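Local structure of CBS domain protein (2EF7) at the interface of chains A and B. The protein is a tandem CBS-domain protein that probably acts as a regulatory module, perhaps by binding adenosyl nucleotides. Residues are numbered along the deposited sequence; one frame, centred on the assembly and turned at random. Chains: chain A/B, Hypothetical protein ST2348.

The interface of chains A and B. Residues chain A 23-24, 27, 55-56, 59-60, 63, 65; chain B 23-24, 27, 55-56, 59, 65.
Helices 23-33 and 52-60 of the first CBS domain, with the loop that follows, pack against their counterparts across a two-fold axis, the helix-on-helix pairing typical of CBS modules; whether this dimer forms in solution the structure alone does not show. The contacts are almost all between aliphatic groups, backbone oxygens meet only methyls, and no polar atom of one chain pairs with a polar atom of the other in this patch.

At its centre A:Ile59 and B:Ile59 point their CD1 methyls tip to tip, modelled too close for the spacing to carry meaning. Each isoleucine has CG1 anti to its carbonyl carbon (chi1 -66° in A:Ile59), which leaves CG2 anti to the backbone N and turned onto the partner's helix 23-33. There A:Ile59 CG2 rests 3.7 Å from B:Ala27 CB and 3.8 Å from B:Asn24 CA, so the small alanine and the helix backbone receive the branch. B:Leu23 flanks the same methyl, its CD2 3.9 Å from A:Ile59 CG2.

Beside this core, A:Ile55 and B:Val56 lie roughly perpendicular to each other, with A:Ile55 CG2 4.0 Å from B:Val56 CG2. In the symmetry-related valine, A:Val56, the CG1 branch lies 3.9 Å from B:Ala27 CB.

In the loop, A:Leu65 and B:Leu65 also meet tip to tip, their CD2 methyls a tight 3.3 Å apart. The second branch of B:Leu65 diverges, bringing CD1 to 3.7 Å from the backbone O of A:Lys63. An alanine in place of B:Leu65 would lack CG and both its methyls and would probably loosen the packing against A:Leu65 and the A:Lys63 backbone.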
loop_
_atom_site.group_PDB
_atom_site.type_symbol
_atom_site.label_atom_id
_atom_site.label_comp_id
_atom_site.label_asym_id
_atom_site.label_seq_id
_atom_site.Cartn_x
_atom_site.Cartn_y
_atom_site.Cartn_z
ATOM N N LEU A 23 19.467 -0.875 -28.750
ATOM C CA LEU A 23 18.177 -1.363 -28.300
ATOM C C LEU A 23 18.193 -2.854 -28.002
ATOM O O LEU A 23 17.770 -3.272 -26.927
ATOM C CB LEU A 23 17.093 -1.040 -29.336
ATOM C CG LEU A 23 15.647 -1.422 -28.990
ATOM C CD1 LEU A 23 14.682 -0.541 -29.763
ATOM C CD2 LEU A 23 15.392 -2.888 -29.315
ATOM N N ASN A 24 18.700 -3.665 -28.926
ATOM C CA ASN A 24 18.701 -5.101 -28.677
ATOM C C ASN A 24 19.528 -5.514 -27.465
ATOM O O ASN A 24 19.140 -6.440 -26.747
ATOM C CB ASN A 24 19.146 -5.887 -29.919
ATOM C CG ASN A 24 20.598 -5.672 -30.258
ATOM O OD1 ASN A 24 21.044 -4.542 -30.450
ATOM N ND2 ASN A 24 21.351 -6.761 -30.337
ATOM N N ALA A 27 17.473 -4.587 -24.400
ATOM C CA ALA A 27 16.363 -5.509 -24.207
ATOM C C ALA A 27 16.914 -6.792 -23.610
ATOM O O ALA A 27 16.274 -7.426 -22.775
ATOM C CB ALA A 27 15.658 -5.801 -25.536
ATOM N N ILE A 55 10.741 0.868 -25.210
ATOM C CA ILE A 55 11.269 -0.052 -26.201
ATOM C C ILE A 55 10.197 -0.379 -27.239
ATOM O O ILE A 55 10.447 -0.294 -28.439
ATOM C CB ILE A 55 11.772 -1.358 -25.540
ATOM C CG1 ILE A 55 13.096 -1.080 -24.816
ATOM C CG2 ILE A 55 11.983 -2.449 -26.596
ATOM C CD1 ILE A 55 13.755 -2.320 -24.263
ATOM N N VAL A 56 9.003 -0.733 -26.776
ATOM C CA VAL A 56 7.914 -1.073 -27.682
ATOM C C VAL A 56 7.557 0.109 -28.570
ATOM O O VAL A 56 7.291 -0.046 -29.756
ATOM C CB VAL A 56 6.662 -1.510 -26.907
ATOM C CG1 VAL A 56 5.478 -1.691 -27.875
ATOM C CG2 VAL A 56 6.942 -2.809 -26.189
ATOM N N ILE A 59 10.061 0.531 -31.398
ATOM C CA ILE A 59 9.873 -0.499 -32.415
ATOM C C ILE A 59 8.640 -0.159 -33.233
ATOM O O ILE A 59 8.658 -0.247 -34.459
ATOM C CB ILE A 59 9.719 -1.887 -31.772
ATOM C CG1 ILE A 59 11.036 -2.254 -31.092
ATOM C CG2 ILE A 59 9.351 -2.941 -32.830
ATOM C CD1 ILE A 59 10.940 -3.472 -30.242
ATOM N N GLY A 60 7.581 0.255 -32.549
ATOM C CA GLY A 60 6.361 0.623 -33.235
ATOM C C GLY A 60 6.570 1.822 -34.146
ATOM O O GLY A 60 5.735 2.104 -35.002
ATOM N N LYS A 63 12.053 1.874 -35.540
ATOM C CA LYS A 63 13.475 1.936 -35.201
ATOM C C LYS A 63 14.065 0.539 -35.268
ATOM O O LYS A 63 13.384 -0.443 -34.961
ATOM C CB LYS A 63 13.658 2.511 -33.796
ATOM C CG LYS A 63 13.097 3.912 -33.625
ATOM C CD LYS A 63 14.131 4.984 -33.923
ATOM C CE LYS A 63 14.633 4.926 -35.349
ATOM N NZ LYS A 63 15.759 5.883 -35.550
ATOM N N LEU A 65 17.087 -2.519 -34.435
ATOM C CA LEU A 65 17.658 -3.123 -33.244
ATOM C C LEU A 65 18.965 -2.457 -32.816
ATOM O O LEU A 65 19.429 -2.660 -31.694
ATOM C CB LEU A 65 17.911 -4.618 -33.483
ATOM C CG LEU A 65 16.738 -5.530 -33.849
ATOM C CD1 LEU A 65 17.250 -6.967 -33.976
ATOM C CD2 LEU A 65 15.658 -5.445 -32.786
ATOM N N LEU B 23 6.046 -8.900 -35.201
ATOM C CA LEU B 23 6.384 -8.203 -33.960
ATOM C C LEU B 23 6.398 -6.680 -34.120
ATOM O O LEU B 23 5.777 -5.967 -33.322
ATOM C CB LEU B 23 7.742 -8.692 -33.436
ATOM C CG LEU B 23 8.261 -8.135 -32.097
ATOM C CD1 LEU B 23 9.235 -9.121 -31.505
ATOM C CD2 LEU B 23 8.920 -6.765 -32.284
ATOM N N ASN B 24 7.094 -6.177 -35.141
ATOM C CA ASN B 24 7.136 -4.735 -35.338
ATOM C C ASN B 24 5.744 -4.173 -35.606
ATOM O O ASN B 24 5.405 -3.098 -35.105
ATOM C CB ASN B 24 8.110 -4.331 -36.461
ATOM C CG ASN B 24 7.871 -5.073 -37.762
ATOM O OD1 ASN B 24 6.759 -5.500 -38.063
ATOM N ND2 ASN B 24 8.924 -5.208 -38.553
ATOM N N ALA B 27 3.872 -4.171 -32.287
ATOM C CA ALA B 27 4.348 -3.028 -31.510
ATOM C C ALA B 27 3.703 -1.728 -31.991
ATOM O O ALA B 27 3.339 -0.877 -31.177
ATOM C CB ALA B 27 5.871 -2.918 -31.597
ATOM N N ILE B 55 7.376 -8.593 -25.790
ATOM C CA ILE B 55 8.062 -8.008 -26.942
ATOM C C ILE B 55 9.520 -7.725 -26.606
ATOM O O ILE B 55 10.407 -7.923 -27.436
ATOM C CB ILE B 55 7.370 -6.696 -27.394
ATOM C CG1 ILE B 55 6.049 -7.035 -28.079
ATOM C CG2 ILE B 55 8.280 -5.898 -28.340
ATOM C CD1 ILE B 55 5.292 -5.827 -28.571
ATOM N N VAL B 56 9.764 -7.249 -25.391
ATOM C CA VAL B 56 11.125 -6.955 -24.950
ATOM C C VAL B 56 11.882 -8.272 -24.793
ATOM O O VAL B 56 13.034 -8.408 -25.205
ATOM C CB VAL B 56 11.117 -6.209 -23.595
ATOM C CG1 VAL B 56 12.535 -6.096 -23.053
ATOM C CG2 VAL B 56 10.490 -4.806 -23.765
ATOM N N ILE B 59 12.930 -9.802 -28.207
ATOM C CA ILE B 59 14.107 -9.147 -28.749
ATOM C C ILE B 59 15.282 -9.552 -27.885
ATOM O O ILE B 59 16.355 -9.842 -28.391
ATOM C CB ILE B 59 13.935 -7.633 -28.730
ATOM C CG1 ILE B 59 12.846 -7.264 -29.724
ATOM C CG2 ILE B 59 15.261 -6.927 -29.048
ATOM C CD1 ILE B 59 12.694 -5.800 -29.915
ATOM N N LEU B 65 12.642 -8.374 -35.575
ATOM C CA LEU B 65 11.481 -7.500 -35.595
ATOM C C LEU B 65 10.369 -8.064 -36.471
ATOM O O LEU B 65 9.251 -7.560 -36.454
ATOM C CB LEU B 65 11.882 -6.114 -36.102
ATOM C CG LEU B 65 12.977 -5.428 -35.281
ATOM C CD1 LEU B 65 13.284 -4.058 -35.872
ATOM C CD2 LEU B 65 12.525 -5.306 -33.831
#